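Local coordinates for protein ATP-dependent DNA helicase (Mycobacterium smegmatis, PDB 5V9X) that unwinds RNA:DNA hybrids in the 3'-to-5' direction, using ATP to move along a single-stranded DNA tracking strand, at residues Leu258-Ala268 with His432-Val443; His290-Asn298 with Ala393-Pro404. All blocks are in the same frame, centred on the assembly; numbering follows the deposited sequence.

Contact 1: Leu258-Ala268 with His432-Val443. With nucleotides of chain B.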
loop_
_atom_site.group_PDB
_atom_site.type_symbol
_atom_site.label_atom_id
_atom_site.label_comp_id
_atom_site.label_asym_id
_atom_site.label_seq_id
_atom_site.Cartn_x
_atom_site.Cartn_y
_atom_site.Cartn_z
ATOM N N LEU A 258 21.110 -4.860 -7.590
ATOM C CA LEU A 258 20.452 -5.512 -6.468
ATOM C C LEU A 258 21.337 -6.606 -5.875
ATOM O O LEU A 258 22.265 -7.109 -6.513
ATOM C CB LEU A 258 19.107 -6.094 -6.902
ATOM C CG LEU A 258 18.137 -5.091 -7.527
ATOM C CD1 LEU A 258 16.847 -5.782 -7.944
ATOM C CD2 LEU A 258 17.849 -3.950 -6.564
ATOM N N SER A 259 21.027 -6.974 -4.634
ATOM C CA SER A 259 21.854 -7.904 -3.882
ATOM C C SER A 259 21.063 -8.433 -2.695
ATOM O O SER A 259 20.322 -7.682 -2.053
ATOM C CB SER A 259 23.142 -7.222 -3.405
ATOM O OG SER A 259 23.820 -8.018 -2.453
ATOM N N VAL A 260 21.221 -9.724 -2.413
ATOM C CA VAL A 260 20.591 -10.379 -1.271
ATOM C C VAL A 260 21.709 -10.917 -0.392
ATOM O O VAL A 260 22.363 -11.908 -0.743
ATOM C CB VAL A 260 19.636 -11.503 -1.697
ATOM C CG1 VAL A 260 19.074 -12.211 -0.475
ATOM C CG2 VAL A 260 18.510 -10.949 -2.549
ATOM N N GLN A 261 21.930 -10.272 0.750
ATOM C CA GLN A 261 23.041 -10.592 1.635
ATOM C C GLN A 261 22.533 -11.317 2.875
ATOM O O GLN A 261 21.578 -10.867 3.519
ATOM C CB GLN A 261 23.803 -9.322 2.027
ATOM C CG GLN A 261 24.402 -8.584 0.832
ATOM C CD GLN A 261 25.205 -7.354 1.225
ATOM O OE1 GLN A 261 25.447 -7.105 2.406
ATOM N NE2 GLN A 261 25.625 -6.579 0.229
ATOM N N VAL A 262 23.171 -12.441 3.196
ATOM C CA VAL A 262 22.894 -13.205 4.410
ATOM C C VAL A 262 24.189 -13.306 5.210
ATOM O O VAL A 262 25.117 -14.020 4.802
ATOM C CB VAL A 262 22.327 -14.595 4.083
ATOM C CG1 VAL A 262 22.285 -15.457 5.335
ATOM C CG2 VAL A 262 20.940 -14.469 3.477
ATOM N N PRO A 263 24.300 -12.614 6.348
ATOM C CA PRO A 263 25.600 -12.534 7.035
ATOM C C PRO A 263 26.026 -13.816 7.735
ATOM O O PRO A 263 27.216 -13.955 8.045
ATOM C CB PRO A 263 25.395 -11.396 8.049
ATOM C CG PRO A 263 24.148 -10.678 7.602
ATOM C CD PRO A 263 23.299 -11.721 6.953
ATOM N N VAL A 264 25.116 -14.750 7.997
ATOM C CA VAL A 264 25.448 -15.938 8.782
ATOM C C VAL A 264 25.597 -17.148 7.865
ATOM O O VAL A 264 24.952 -17.209 6.809
ATOM C CB VAL A 264 24.394 -16.195 9.873
ATOM C CG1 VAL A 264 24.333 -15.024 10.837
ATOM C CG2 VAL A 264 23.035 -16.432 9.253
ATOM N N PRO A 265 26.436 -18.131 8.223
ATOM C CA PRO A 265 26.632 -19.295 7.346
ATOM C C PRO A 265 25.480 -20.286 7.387
ATOM O O PRO A 265 25.249 -21.016 6.417
ATOM C CB PRO A 265 27.924 -19.922 7.886
ATOM C CG PRO A 265 27.943 -19.536 9.323
ATOM C CD PRO A 265 27.343 -18.157 9.384
ATOM N N ASP A 266 24.757 -20.329 8.503
ATOM C CA ASP A 266 23.652 -21.271 8.665
ATOM C C ASP A 266 22.582 -20.592 9.505
ATOM O O ASP A 266 22.758 -20.422 10.715
ATOM C CB ASP A 266 24.129 -22.568 9.316
ATOM C CG ASP A 266 23.061 -23.649 9.327
ATOM O OD1 ASP A 266 21.921 -23.382 8.896
ATOM O OD2 ASP A 266 23.370 -24.777 9.769
ATOM N N MET A 267 21.478 -20.204 8.865
ATOM C CA MET A 267 20.381 -19.574 9.589
ATOM C C MET A 267 19.617 -20.565 10.458
ATOM O O MET A 267 18.891 -20.141 11.363
ATOM C CB MET A 267 19.428 -18.890 8.607
ATOM C CG MET A 267 20.060 -17.729 7.859
ATOM S SD MET A 267 18.925 -16.844 6.775
ATOM C CE MET A 267 18.790 -17.993 5.415
ATOM N N ALA A 268 19.765 -21.868 10.207
ATOM C CA ALA A 268 19.084 -22.872 11.015
ATOM C C ALA A 268 19.824 -23.156 12.315
ATOM O O ALA A 268 19.189 -23.437 13.338
ATOM C CB ALA A 268 18.920 -24.165 10.213
ATOM N N HIS A 432 14.837 -14.451 8.004
ATOM C CA HIS A 432 14.879 -15.868 8.347
ATOM C C HIS A 432 14.918 -16.682 7.058
ATOM O O HIS A 432 15.016 -16.132 5.957
ATOM C CB HIS A 432 13.691 -16.243 9.239
ATOM C CG HIS A 432 12.362 -15.858 8.669
ATOM N ND1 HIS A 432 11.865 -14.575 8.741
ATOM C CD2 HIS A 432 11.425 -16.589 8.020
ATOM C CE1 HIS A 432 10.680 -14.530 8.160
ATOM N NE2 HIS A 432 10.389 -15.739 7.715
ATOM N N ARG A 433 14.825 -18.006 7.203
ATOM C CA ARG A 433 15.080 -18.910 6.085
ATOM C C ARG A 433 14.093 -18.689 4.942
ATOM O O ARG A 433 14.494 -18.407 3.808
ATOM C CB ARG A 433 15.043 -20.359 6.572
ATOM C CG ARG A 433 16.157 -20.696 7.555
ATOM C CD ARG A 433 17.031 -21.826 7.037
ATOM N NE ARG A 433 16.605 -23.130 7.538
ATOM C CZ ARG A 433 17.108 -24.289 7.122
ATOM N NH1 ARG A 433 18.050 -24.309 6.189
ATOM N NH2 ARG A 433 16.666 -25.429 7.636
ATOM N N THR A 434 12.791 -18.818 5.214
ATOM C CA THR A 434 11.812 -18.655 4.141
ATOM C C THR A 434 11.715 -17.216 3.655
ATOM O O THR A 434 11.211 -16.982 2.551
ATOM C CB THR A 434 10.427 -19.132 4.581
ATOM O OG1 THR A 434 9.962 -18.332 5.677
ATOM C CG2 THR A 434 10.479 -20.596 4.989
ATOM N N ASP A 435 12.172 -16.245 4.450
ATOM C CA ASP A 435 12.233 -14.876 3.958
ATOM C C ASP A 435 13.292 -14.732 2.872
ATOM O O ASP A 435 13.162 -13.875 1.990
ATOM C CB ASP A 435 12.511 -13.910 5.108
ATOM C CG ASP A 435 12.377 -12.454 4.696
ATOM O OD1 ASP A 435 11.728 -12.178 3.665
ATOM O OD2 ASP A 435 12.928 -11.584 5.402
ATOM N N LEU A 436 14.338 -15.561 2.918
ATOM C CA LEU A 436 15.366 -15.529 1.883
ATOM C C LEU A 436 14.774 -15.824 0.511
ATOM O O LEU A 436 15.135 -15.181 -0.483
ATOM C CB LEU A 436 16.476 -16.523 2.222
ATOM C CG LEU A 436 17.548 -16.814 1.172
ATOM C CD1 LEU A 436 18.314 -15.554 0.815
ATOM C CD2 LEU A 436 18.492 -17.898 1.669
ATOM N N ILE A 437 13.860 -16.793 0.436
ATOM C CA ILE A 437 13.147 -17.051 -0.812
ATOM C C ILE A 437 12.299 -15.845 -1.194
ATOM O O ILE A 437 12.197 -15.488 -2.375
ATOM C CB ILE A 437 12.293 -18.325 -0.684
ATOM C CG1 ILE A 437 13.185 -19.542 -0.433
ATOM C CG2 ILE A 437 11.439 -18.526 -1.926
ATOM C CD1 ILE A 437 12.423 -20.769 0.009
ATOM N N GLY A 438 11.687 -15.193 -0.204
ATOM C CA GLY A 438 10.881 -14.016 -0.491
ATOM C C GLY A 438 11.694 -12.879 -1.080
ATOM O O GLY A 438 11.269 -12.232 -2.040
ATOM N N CYS A 439 12.876 -12.621 -0.515
ATOM C CA CYS A 439 13.739 -11.571 -1.049
ATOM C C CYS A 439 14.268 -11.938 -2.430
ATOM O O CYS A 439 14.402 -11.068 -3.299
ATOM C CB CYS A 439 14.898 -11.302 -0.092
ATOM S SG CYS A 439 14.405 -10.742 1.553
ATOM N N ALA A 440 14.577 -13.218 -2.650
ATOM C CA ALA A 440 15.120 -13.640 -3.938
ATOM C C ALA A 440 14.100 -13.458 -5.056
ATOM O O ALA A 440 14.403 -12.853 -6.092
ATOM C CB ALA A 440 15.585 -15.095 -3.860
ATOM N N VAL A 441 12.885 -13.979 -4.866
ATOM C CA VAL A 441 11.833 -13.790 -5.862
ATOM C C VAL A 441 11.587 -12.306 -6.100
ATOM O O VAL A 441 11.376 -11.871 -7.238
ATOM C CB VAL A 441 10.544 -14.516 -5.431
ATOM C CG1 VAL A 441 9.410 -14.214 -6.398
ATOM C CG2 VAL A 441 10.781 -16.015 -5.345
ATOM N N THR A 442 11.628 -11.505 -5.035
ATOM C CA THR A 442 11.419 -10.069 -5.182
ATOM C C THR A 442 12.496 -9.447 -6.063
ATOM O O THR A 442 12.190 -8.690 -6.992
ATOM C CB THR A 442 11.389 -9.401 -3.808
ATOM O OG1 THR A 442 10.309 -9.943 -3.040
ATOM C CG2 THR A 442 11.195 -7.902 -3.955
ATOM N N VAL A 443 13.766 -9.758 -5.788
ATOM C CA VAL A 443 14.854 -9.282 -6.639
ATOM C C VAL A 443 14.661 -9.768 -8.069
ATOM O O VAL A 443 14.885 -9.024 -9.032
ATOM C CB VAL A 443 16.213 -9.729 -6.067
ATOM C CG1 VAL A 443 17.324 -9.533 -7.092
ATOM C CG2 VAL A 443 16.527 -8.967 -4.792
ATOM P P DC B 3 15.551 -14.364 15.354
ATOM O OP1 DC B 3 16.841 -13.934 14.772
ATOM O OP2 DC B 3 15.196 -13.965 16.733
ATOM O "O5'" DC B 3 14.388 -13.885 14.362
ATOM C "C5'" DC B 3 14.459 -12.582 13.778
ATOM C "C4'" DC B 3 13.118 -12.144 13.204
ATOM O "O4'" DC B 3 12.648 -13.119 12.234
ATOM C "C3'" DC B 3 11.986 -11.969 14.220
ATOM O "O3'" DC B 3 11.235 -10.794 13.909
ATOM C "C2'" DC B 3 11.147 -13.229 14.012
ATOM C "C1'" DC B 3 11.305 -13.440 12.515
ATOM N N1 DC B 3 11.052 -14.841 12.073
ATOM C C2 DC B 3 9.874 -15.149 11.381
ATOM O O2 DC B 3 9.056 -14.250 11.150
ATOM N N3 DC B 3 9.663 -16.427 10.982
ATOM C C4 DC B 3 10.570 -17.369 11.248
ATOM N N4 DC B 3 10.317 -18.615 10.836
ATOM C C5 DC B 3 11.775 -17.073 11.952
ATOM C C6 DC B 3 11.973 -15.810 12.337
#
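Val260 and Val443 meet through one methyl each, CG2 to CG2 at 3.6 Å, their side chains sliding past each other in opposite directions. In Val260 chi1 of 176° puts CG1 anti to the backbone N and CG2 beside it, which turns CG2 to Val443 and CG1 to Leu436 CD1, 3.7 Å away. Leu258 continues the row, its CB and CD1 both lying against Val443 CG1. Valine suits the strand: its branch at CB gives two methyls close to the backbone, one for each of two helix residues; the longer Leu258 covers Val443 at the end of the row.

Leu436 serves both the strand and the loop. Its CD1 lies against Val260 and, at about a right angle, Val262; CD2 instead takes Met267 CE at 3.8 Å. The Met267 chain bends at chi3 (-75°), which brings CE also to Arg433 CA while SD lies over the backbone of His432.

This is helix-on-sheet packing in the second RecA-like domain of the helicase: segments 258-262 and 433-443 run nearly antiparallel, at 169°, their axes 8.9 Å apart at closest approach. No hydrogen bond joins the two segments, and the strand's backbone is bonded to Leu428 on one side and to Gly656 and Ala658 on the other.

At the N-terminal end of the helix charged and polar groups come in. Ala268 CB sits over the centre of one face of the Arg433 guanidinium, 3.5 Å above its plane, a methyl small enough to sit close over the flat cation; Arg433 NH2 makes a salt bridge with Glu671. Asp266 OD1 accepts from Ala268 N in an Asx turn that shapes this loop. The His432 ring is sandwiched: Asp435 CB lies over one face, and the cytosine of DC3 of chain B lies nearly parallel over the opposite face, its N3 3.3 Å above the ring plane and over the centre.

Contact 2: His290-Asn298 with Ala393-Pro404. With nucleotides of chain B.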
loop_
_atom_site.group_PDB
_atom_site.type_symbol
_atom_site.label_atom_id
_atom_site.label_comp_id
_atom_site.label_asym_id
_atom_site.label_seq_id
_atom_site.Cartn_x
_atom_site.Cartn_y
_atom_site.Cartn_z
ATOM N N HIS A 290 29.187 4.017 2.159
ATOM C CA HIS A 290 28.437 4.821 1.198
ATOM C C HIS A 290 28.094 6.147 1.799
ATOM O O HIS A 290 28.046 6.256 2.996
ATOM C CB HIS A 290 27.129 4.143 0.822
ATOM C CG HIS A 290 27.286 2.903 0.012
ATOM N ND1 HIS A 290 27.346 1.655 0.579
ATOM C CD2 HIS A 290 27.358 2.713 -1.320
ATOM C CE1 HIS A 290 27.463 0.750 -0.369
ATOM N NE2 HIS A 290 27.472 1.367 -1.532
ATOM N N ASN A 291 27.852 7.158 0.979
ATOM C CA ASN A 291 27.551 8.468 1.520
ATOM C C ASN A 291 26.296 8.624 2.332
ATOM O O ASN A 291 26.357 9.018 3.466
ATOM C CB ASN A 291 27.370 9.419 0.356
ATOM C CG ASN A 291 28.647 9.716 -0.349
ATOM O OD1 ASN A 291 29.536 10.329 0.214
ATOM N ND2 ASN A 291 28.747 9.300 -1.594
ATOM N N SER A 292 25.169 8.220 1.787
ATOM C CA SER A 292 23.912 8.332 2.488
ATOM C C SER A 292 23.146 7.123 2.091
ATOM O O SER A 292 23.136 6.749 0.958
ATOM C CB SER A 292 23.165 9.594 2.117
ATOM O OG SER A 292 23.376 10.624 3.053
ATOM N N SER A 293 22.470 6.535 3.044
ATOM C CA SER A 293 21.737 5.303 2.816
ATOM C C SER A 293 20.381 5.391 3.495
ATOM O O SER A 293 20.252 5.977 4.574
ATOM C CB SER A 293 22.511 4.093 3.345
ATOM O OG SER A 293 23.872 4.156 2.957
ATOM N N ILE A 294 19.369 4.818 2.850
ATOM C CA ILE A 294 18.044 4.667 3.434
ATOM C C ILE A 294 17.850 3.192 3.752
ATOM O O ILE A 294 17.905 2.344 2.853
ATOM C CB ILE A 294 16.939 5.180 2.499
ATOM C CG1 ILE A 294 17.180 6.643 2.130
ATOM C CG2 ILE A 294 15.577 5.018 3.155
ATOM C CD1 ILE A 294 16.178 7.186 1.132
ATOM N N VAL A 295 17.641 2.887 5.028
ATOM C CA VAL A 295 17.308 1.541 5.474
ATOM C C VAL A 295 15.804 1.495 5.701
ATOM O O VAL A 295 15.276 2.221 6.551
ATOM C CB VAL A 295 18.079 1.166 6.751
ATOM C CG1 VAL A 295 17.805 -0.281 7.135
ATOM C CG2 VAL A 295 19.570 1.399 6.561
ATOM N N PHE A 296 15.107 0.662 4.935
ATOM C CA PHE A 296 13.660 0.540 5.046
ATOM C C PHE A 296 13.303 -0.617 5.969
ATOM O O PHE A 296 13.796 -1.736 5.796
ATOM C CB PHE A 296 13.011 0.338 3.676
ATOM C CG PHE A 296 12.880 1.600 2.870
ATOM C CD1 PHE A 296 11.934 2.557 3.207
ATOM C CD2 PHE A 296 13.692 1.828 1.769
ATOM C CE1 PHE A 296 11.804 3.725 2.466
ATOM C CE2 PHE A 296 13.568 2.992 1.023
ATOM C CZ PHE A 296 12.624 3.942 1.373
ATOM N N ALA A 297 12.444 -0.338 6.947
ATOM C CA ALA A 297 11.895 -1.344 7.842
ATOM C C ALA A 297 10.387 -1.404 7.650
ATOM O O ALA A 297 9.740 -0.376 7.424
ATOM C CB ALA A 297 12.233 -1.032 9.302
ATOM N N ASN A 298 9.827 -2.608 7.740
ATOM C CA ASN A 298 8.411 -2.818 7.467
ATOM C C ASN A 298 7.509 -2.495 8.656
ATOM O O ASN A 298 6.323 -2.837 8.621
ATOM C CB ASN A 298 8.173 -4.261 7.008
ATOM C CG ASN A 298 8.753 -4.537 5.632
ATOM O OD1 ASN A 298 9.069 -3.612 4.883
ATOM N ND2 ASN A 298 8.889 -5.812 5.289
ATOM N N ALA A 393 22.039 12.723 -2.507
ATOM C CA ALA A 393 23.155 12.174 -1.748
ATOM C C ALA A 393 22.990 10.696 -1.422
ATOM O O ALA A 393 23.951 10.071 -0.963
ATOM C CB ALA A 393 23.346 12.958 -0.447
ATOM N N VAL A 394 21.811 10.124 -1.644
ATOM C CA VAL A 394 21.557 8.727 -1.310
ATOM C C VAL A 394 22.054 7.860 -2.463
ATOM O O VAL A 394 21.512 7.910 -3.569
ATOM C CB VAL A 394 20.071 8.477 -1.028
ATOM C CG1 VAL A 394 19.832 7.008 -0.711
ATOM C CG2 VAL A 394 19.593 9.354 0.114
ATOM N N ASP A 395 23.094 7.062 -2.208
ATOM C CA ASP A 395 23.596 6.114 -3.197
ATOM C C ASP A 395 23.479 4.672 -2.713
ATOM O O ASP A 395 24.189 3.793 -3.213
ATOM C CB ASP A 395 25.042 6.439 -3.587
ATOM C CG ASP A 395 25.990 6.467 -2.398
ATOM O OD1 ASP A 395 25.520 6.414 -1.243
ATOM O OD2 ASP A 395 27.217 6.546 -2.627
ATOM N N LEU A 396 22.589 4.412 -1.756
ATOM C CA LEU A 396 22.342 3.058 -1.276
ATOM C C LEU A 396 20.982 3.014 -0.596
ATOM O O LEU A 396 20.663 3.891 0.211
ATOM C CB LEU A 396 23.432 2.604 -0.296
ATOM C CG LEU A 396 23.280 1.185 0.262
ATOM C CD1 LEU A 396 23.674 0.149 -0.779
ATOM C CD2 LEU A 396 24.084 1.003 1.542
ATOM N N VAL A 397 20.186 2.003 -0.933
ATOM C CA VAL A 397 18.971 1.669 -0.200
ATOM C C VAL A 397 19.105 0.237 0.294
ATOM O O VAL A 397 19.445 -0.664 -0.482
ATOM C CB VAL A 397 17.704 1.829 -1.062
ATOM C CG1 VAL A 397 16.509 1.187 -0.368
ATOM C CG2 VAL A 397 17.425 3.298 -1.338
ATOM N N ILE A 398 18.857 0.031 1.582
ATOM C CA ILE A 398 18.865 -1.294 2.185
ATOM C C ILE A 398 17.438 -1.638 2.582
ATOM O O ILE A 398 16.754 -0.834 3.228
ATOM C CB ILE A 398 19.809 -1.361 3.395
ATOM C CG1 ILE A 398 21.248 -1.065 2.970
ATOM C CG2 ILE A 398 19.719 -2.722 4.056
ATOM C CD1 ILE A 398 22.231 -1.075 4.117
ATOM N N GLN A 399 16.986 -2.826 2.190
ATOM C CA GLN A 399 15.646 -3.309 2.502
ATOM C C GLN A 399 15.774 -4.467 3.481
ATOM O O GLN A 399 16.310 -5.524 3.133
ATOM C CB GLN A 399 14.907 -3.737 1.236
ATOM C CG GLN A 399 13.562 -4.396 1.498
ATOM C CD GLN A 399 12.580 -3.464 2.174
ATOM O OE1 GLN A 399 12.496 -2.284 1.832
ATOM N NE2 GLN A 399 11.835 -3.984 3.145
ATOM N N VAL A 400 15.290 -4.265 4.702
ATOM C CA VAL A 400 15.274 -5.310 5.720
ATOM C C VAL A 400 13.967 -6.076 5.582
ATOM O O VAL A 400 12.886 -5.477 5.618
ATOM C CB VAL A 400 15.432 -4.718 7.128
ATOM C CG1 VAL A 400 14.891 -5.674 8.180
ATOM C CG2 VAL A 400 16.897 -4.413 7.402
ATOM N N GLU A 401 14.073 -7.399 5.412
ATOM C CA GLU A 401 12.960 -8.292 5.090
ATOM C C GLU A 401 12.450 -8.016 3.679
ATOM O O GLU A 401 12.647 -6.920 3.146
ATOM C CB GLU A 401 11.826 -8.162 6.114
ATOM C CG GLU A 401 10.742 -9.231 6.013
ATOM C CD GLU A 401 9.712 -9.132 7.123
ATOM O OE1 GLU A 401 9.400 -8.001 7.553
ATOM O OE2 GLU A 401 9.221 -10.190 7.573
ATOM N N ALA A 402 11.816 -9.005 3.057
ATOM C CA ALA A 402 11.236 -8.791 1.741
ATOM C C ALA A 402 10.215 -7.657 1.805
ATOM O O ALA A 402 9.469 -7.549 2.786
ATOM C CB ALA A 402 10.576 -10.071 1.225
ATOM N N PRO A 403 10.164 -6.791 0.798
ATOM C CA PRO A 403 9.219 -5.667 0.824
ATOM C C PRO A 403 7.799 -6.145 0.573
ATOM O O PRO A 403 7.593 -7.276 0.108
ATOM C CB PRO A 403 9.723 -4.763 -0.310
ATOM C CG PRO A 403 10.426 -5.683 -1.236
ATOM C CD PRO A 403 11.039 -6.758 -0.387
ATOM N N PRO A 404 6.791 -5.319 0.876
ATOM C CA PRO A 404 5.398 -5.790 0.763
ATOM C C PRO A 404 4.973 -6.165 -0.649
ATOM O O PRO A 404 4.004 -6.917 -0.802
ATOM C CB PRO A 404 4.582 -4.603 1.294
ATOM C CG PRO A 404 5.480 -3.422 1.148
ATOM C CD PRO A 404 6.860 -3.945 1.402
ATOM P P DG B 6 1.987 -6.563 13.395
ATOM O OP1 DG B 6 2.102 -5.828 14.675
ATOM O OP2 DG B 6 0.651 -6.911 12.861
ATOM O "O5'" DG B 6 2.748 -5.742 12.271
ATOM C "C5'" DG B 6 2.191 -4.568 11.766
ATOM C "C4'" DG B 6 3.089 -4.000 10.695
ATOM O "O4'" DG B 6 3.198 -4.942 9.606
ATOM C "C3'" DG B 6 2.604 -2.688 10.095
ATOM O "O3'" DG B 6 3.576 -1.691 10.325
ATOM C "C2'" DG B 6 2.425 -2.990 8.598
ATOM C "C1'" DG B 6 3.275 -4.238 8.397
ATOM N N9 DG B 6 2.807 -5.126 7.325
ATOM C C8 DG B 6 2.729 -6.500 7.374
ATOM N N7 DG B 6 2.280 -7.037 6.275
ATOM C C5 DG B 6 2.045 -5.956 5.435
ATOM C C6 DG B 6 1.552 -5.923 4.107
ATOM O O6 DG B 6 1.214 -6.876 3.389
ATOM N N1 DG B 6 1.464 -4.619 3.621
ATOM C C2 DG B 6 1.809 -3.491 4.328
ATOM N N2 DG B 6 1.657 -2.320 3.693
ATOM N N3 DG B 6 2.274 -3.507 5.571
ATOM C C4 DG B 6 2.366 -4.769 6.063
#
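Strands 292-296 and 394-400 run side by side and parallel, their axes 4.7 Å apart at 16°, with Ile294 paired to Val397, Val295 to Ile398 and Phe296 to Gln399. Phe296 N gives its hydrogen to Ile398 O at 2.8 Å, one of several backbone bonds alternating between the strands. On one face, Val397 CG1 meets the Phe296 ring at its edge, in plane, 3.6 Å from CD2, and the Ile294 side chain crosses that of Val394 at about a right angle, CG1 to CG1; on the other lie Val295 and Ile398, branched residues suited to a buried sheet.

At the start, Leu396 CB lies over one face of the His290 ring, a CH-pi contact 4.0 Å from its centroid. His290 ND1 is hydrogen-bonded to Leu286 O, which helps fix the ring's rotation. Asn291 ND2 makes a weak bond to Asp395 OD2.

Near the C-terminal ends of the strands, Asn298 ties the following loop together. Its ND2 donates to Ala402 O at 3.1 Å, close to its own amide plane, and to Glu401 OE1 from above the carboxylate plane. Gln399, bent at chi2 (63°), turns NE2 to Asn298 OD1 and to Glu401 O; NH1 of Arg412 hydrogen-bonds to both Asn298 OD1 and Gln399 OE1. With both ends of each amide engaged, Asn298 is probably held firmly where its backbone O and Pro404 approach DG6 of chain B, consistent with these loops shaping the track for DNA.

Overall arrangement
Both contacts belong to the same parallel sheet and are largely buried, but they hold it differently. Contact 2 joins two neighbouring strands within the sheet, so backbone hydrogen bonds carry it and side chains fill both faces; contact 1 lays a helix on the sheet mainly through apolar side chains, with no hydrogen bond between its segments. Strand 424-429 separates strand 256-262 of contact 1 from strand 394-400 of contact 2. The two meet where Asp435 OD1 probably accepts from Ala402 N and Thr442 packs on Pro403. Both reach the DNA at one end, where polar side chains gather, though contact 2 is polar at its far end too.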